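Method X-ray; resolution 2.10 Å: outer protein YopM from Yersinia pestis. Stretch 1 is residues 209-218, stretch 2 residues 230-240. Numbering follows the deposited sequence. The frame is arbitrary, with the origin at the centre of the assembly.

Stretch 1, residues 209-218: KLPDLPLSLE
Stretch 2, residues 230-240: LPELQNLPFLT

Two irregular segments of YopM, neither helix nor strand, run in the same direction and bury 687 Å² between them. At the centre Leu213 (chi1 m, chi2 t), its CA-to-CB bond directed toward the other segment, fits among apolar groups: its CG lies 3.5 Å from Pro231 CG, its CB 3.4 Å from Leu236 CD1, and its CD1 3.6 Å from Leu233 CD2. Leucine suits the place because its branched side chain fills the space and brings no polar side-chain atom that would need a partner. Leu210 (m, t) extends the apolar cluster, CB to Pro231 CD 3.6 Å; the compact proline ring thus packs against both leucines. Farther along, Leu217 CG meets Leu239 CD1 at 3.8 Å, both side chains t, p.

Type I turns span Pro214–Leu217, Leu233–Leu236 and Leu236–Leu239, closed by Leu217 N to Pro214 O (2.8 Å), Leu236 N to Leu233 O (2.9 Å) and Leu239 N to Leu236 O (3.2 Å). In register, CA atoms of Asp212 and Pro231 are 5.6 Å apart, those of Leu215 and Leu236 5.1 Å, those of Glu218 and Leu239 3.7 Å. Exposed Leu215 (t, p) places CD1 3.3 Å from Pro237 CD, while Leu215 O lies 3.0 Å from Phe238 CD2, at the ring edge. Phe238 (chi1 m, chi2 -63°) points CA-to-CB toward the other segment, and its broad apolar ring packs against Leu215 (Leu215 CG to Phe238 CE2 4.2 Å).

Waters bridge the segments. One donates to Leu215 O (2.6 Å from the water O) and Leu217 O (2.7 Å) and accepts from Phe238 N (2.7 Å); another accepts from Leu213 N (2.7 Å) and donates to Glu232 O (2.5 Å); a third donates to Asp212 OD1 (2.6 Å) and accepts from Glu232 N (2.8 Å), so the aspartate carboxylate suits its exposed edge. Directly, Thr240 N donates to Glu218 O at 2.6 Å.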

# COMPACT_ATOMS: atom_id res chain seq x y z
N LYS A 209 -15.61 -20.25 -21.58
CA LYS A 209 -16.08 -19.61 -22.80
C LYS A 209 -17.31 -18.80 -22.49
O LYS A 209 -17.98 -19.02 -21.49
CB LYS A 209 -16.43 -20.66 -23.86
CG LYS A 209 -15.24 -21.50 -24.30
CD LYS A 209 -15.61 -22.45 -25.45
CE LYS A 209 -14.39 -23.25 -25.89
NZ LYS A 209 -14.69 -24.15 -27.04
N LEU A 210 -17.58 -17.82 -23.32
CA LEU A 210 -18.76 -17.01 -23.16
C LEU A 210 -19.66 -17.46 -24.28
O LEU A 210 -19.18 -17.78 -25.36
CB LEU A 210 -18.45 -15.53 -23.34
CG LEU A 210 -17.56 -14.91 -22.26
CD1 LEU A 210 -17.31 -13.45 -22.61
CD2 LEU A 210 -18.23 -15.04 -20.91
N PRO A 211 -20.96 -17.54 -24.02
CA PRO A 211 -21.86 -17.97 -25.08
C PRO A 211 -21.77 -16.89 -26.15
O PRO A 211 -21.23 -15.81 -25.89
CB PRO A 211 -23.22 -17.97 -24.40
CG PRO A 211 -22.88 -18.29 -22.96
CD PRO A 211 -21.67 -17.41 -22.73
N ASP A 212 -22.27 -17.16 -27.35
CA ASP A 212 -22.24 -16.12 -28.36
C ASP A 212 -23.04 -14.99 -27.75
O ASP A 212 -24.02 -15.22 -27.06
CB ASP A 212 -22.87 -16.60 -29.67
CG ASP A 212 -22.02 -17.64 -30.36
OD1 ASP A 212 -20.80 -17.42 -30.45
OD2 ASP A 212 -22.57 -18.66 -30.83
N LEU A 213 -22.59 -13.77 -27.98
CA LEU A 213 -23.24 -12.62 -27.39
C LEU A 213 -24.40 -12.09 -28.21
O LEU A 213 -24.39 -12.15 -29.44
CB LEU A 213 -22.21 -11.53 -27.16
CG LEU A 213 -20.97 -12.04 -26.40
CD1 LEU A 213 -19.98 -10.91 -26.19
CD2 LEU A 213 -21.40 -12.64 -25.07
N PRO A 214 -25.42 -11.56 -27.53
CA PRO A 214 -26.60 -11.01 -28.19
C PRO A 214 -26.25 -9.71 -28.90
O PRO A 214 -25.45 -8.91 -28.41
CB PRO A 214 -27.57 -10.79 -27.05
CG PRO A 214 -26.66 -10.43 -25.92
CD PRO A 214 -25.56 -11.45 -26.06
N LEU A 215 -26.85 -9.52 -30.07
CA LEU A 215 -26.63 -8.33 -30.87
C LEU A 215 -26.84 -7.08 -30.03
O LEU A 215 -26.23 -6.04 -30.27
CB LEU A 215 -27.61 -8.33 -32.04
CG LEU A 215 -27.57 -7.12 -32.96
CD1 LEU A 215 -26.29 -7.16 -33.77
CD2 LEU A 215 -28.78 -7.14 -33.88
N SER A 216 -27.73 -7.18 -29.06
CA SER A 216 -28.05 -6.04 -28.21
C SER A 216 -26.99 -5.71 -27.18
O SER A 216 -26.99 -4.61 -26.63
CB SER A 216 -29.37 -6.30 -27.49
OG SER A 216 -29.29 -7.51 -26.76
N LEU A 217 -26.10 -6.65 -26.91
CA LEU A 217 -25.08 -6.43 -25.88
C LEU A 217 -24.30 -5.14 -26.06
O LEU A 217 -23.74 -4.87 -27.11
CB LEU A 217 -24.11 -7.61 -25.83
CG LEU A 217 -23.35 -7.72 -24.50
CD1 LEU A 217 -24.36 -7.98 -23.38
CD2 LEU A 217 -22.33 -8.85 -24.56
N GLU A 218 -24.27 -4.33 -25.01
CA GLU A 218 -23.54 -3.08 -25.06
C GLU A 218 -22.34 -3.22 -24.15
O GLU A 218 -21.33 -2.54 -24.31
CB GLU A 218 -24.41 -1.94 -24.56
CG GLU A 218 -25.75 -1.87 -25.25
CD GLU A 218 -26.50 -0.61 -24.91
OE1 GLU A 218 -26.42 -0.18 -23.74
OE2 GLU A 218 -27.17 -0.05 -25.80
N LEU A 230 -12.59 -15.11 -26.36
CA LEU A 230 -13.82 -14.36 -26.29
C LEU A 230 -14.64 -14.84 -27.47
O LEU A 230 -14.09 -15.30 -28.46
CB LEU A 230 -13.54 -12.86 -26.41
CG LEU A 230 -12.80 -12.24 -25.23
CD1 LEU A 230 -12.61 -10.75 -25.46
CD2 LEU A 230 -13.60 -12.50 -23.96
N PRO A 231 -15.97 -14.78 -27.37
CA PRO A 231 -16.75 -15.23 -28.52
C PRO A 231 -16.60 -14.19 -29.61
O PRO A 231 -15.93 -13.17 -29.41
CB PRO A 231 -18.17 -15.29 -27.97
CG PRO A 231 -18.18 -14.14 -27.01
CD PRO A 231 -16.85 -14.30 -26.29
N GLU A 232 -17.19 -14.43 -30.77
CA GLU A 232 -17.09 -13.46 -31.83
C GLU A 232 -17.68 -12.16 -31.32
O GLU A 232 -18.76 -12.15 -30.73
CB GLU A 232 -17.84 -13.94 -33.06
CG GLU A 232 -17.74 -12.95 -34.20
CD GLU A 232 -18.04 -13.60 -35.53
OE1 GLU A 232 -19.02 -14.37 -35.59
OE2 GLU A 232 -17.29 -13.33 -36.49
N LEU A 233 -16.98 -11.06 -31.55
CA LEU A 233 -17.42 -9.76 -31.07
C LEU A 233 -17.69 -8.75 -32.16
O LEU A 233 -18.44 -7.80 -31.96
CB LEU A 233 -16.34 -9.18 -30.17
CG LEU A 233 -15.82 -10.05 -29.03
CD1 LEU A 233 -14.55 -9.44 -28.44
CD2 LEU A 233 -16.91 -10.20 -27.98
N GLN A 234 -17.07 -8.95 -33.31
CA GLN A 234 -17.19 -8.00 -34.40
C GLN A 234 -18.60 -7.75 -34.89
O GLN A 234 -18.88 -6.70 -35.47
CB GLN A 234 -16.30 -8.41 -35.56
CG GLN A 234 -16.76 -9.64 -36.29
CD GLN A 234 -15.70 -10.13 -37.23
OE1 GLN A 234 -15.08 -9.34 -37.95
NE2 GLN A 234 -15.47 -11.43 -37.24
N ASN A 235 -19.50 -8.70 -34.66
CA ASN A 235 -20.87 -8.53 -35.11
C ASN A 235 -21.75 -7.98 -34.01
O ASN A 235 -22.97 -8.09 -34.06
CB ASN A 235 -21.41 -9.86 -35.61
CG ASN A 235 -20.57 -10.41 -36.74
OD1 ASN A 235 -20.18 -9.67 -37.64
ND2 ASN A 235 -20.28 -11.71 -36.69
N LEU A 236 -21.11 -7.38 -33.01
CA LEU A 236 -21.83 -6.79 -31.89
C LEU A 236 -21.63 -5.29 -32.04
O LEU A 236 -20.74 -4.70 -31.44
CB LEU A 236 -21.27 -7.30 -30.57
CG LEU A 236 -21.31 -8.83 -30.52
CD1 LEU A 236 -20.70 -9.33 -29.21
CD2 LEU A 236 -22.75 -9.31 -30.66
N PRO A 237 -22.48 -4.65 -32.86
CA PRO A 237 -22.42 -3.22 -33.12
C PRO A 237 -22.67 -2.33 -31.92
O PRO A 237 -22.27 -1.18 -31.91
CB PRO A 237 -23.48 -3.03 -34.21
CG PRO A 237 -24.51 -4.02 -33.82
CD PRO A 237 -23.67 -5.25 -33.49
N PHE A 238 -23.31 -2.88 -30.90
CA PHE A 238 -23.63 -2.09 -29.73
C PHE A 238 -22.73 -2.40 -28.55
O PHE A 238 -22.80 -1.75 -27.51
CB PHE A 238 -25.09 -2.30 -29.36
CG PHE A 238 -26.03 -2.11 -30.51
CD1 PHE A 238 -26.14 -0.87 -31.13
CD2 PHE A 238 -26.76 -3.18 -31.00
CE1 PHE A 238 -26.97 -0.70 -32.23
CE2 PHE A 238 -27.60 -3.02 -32.11
CZ PHE A 238 -27.70 -1.77 -32.72
N LEU A 239 -21.88 -3.41 -28.70
CA LEU A 239 -20.98 -3.78 -27.62
C LEU A 239 -19.91 -2.71 -27.53
O LEU A 239 -19.03 -2.61 -28.38
CB LEU A 239 -20.35 -5.15 -27.90
CG LEU A 239 -19.53 -5.73 -26.75
CD1 LEU A 239 -20.29 -5.61 -25.43
CD2 LEU A 239 -19.21 -7.18 -27.06
N THR A 240 -19.99 -1.89 -26.49
CA THR A 240 -19.03 -0.81 -26.33
C THR A 240 -18.09 -1.07 -25.17
O THR A 240 -17.05 -0.43 -25.06
CB THR A 240 -19.76 0.50 -26.09
OG1 THR A 240 -20.70 0.33 -25.03
CG2 THR A 240 -20.50 0.92 -27.36
O HOH W 1 -18.39 -16.87 -31.25
O HOH W 2 -20.61 -13.63 -29.88
O HOH W 3 -23.82 -5.32 -29.80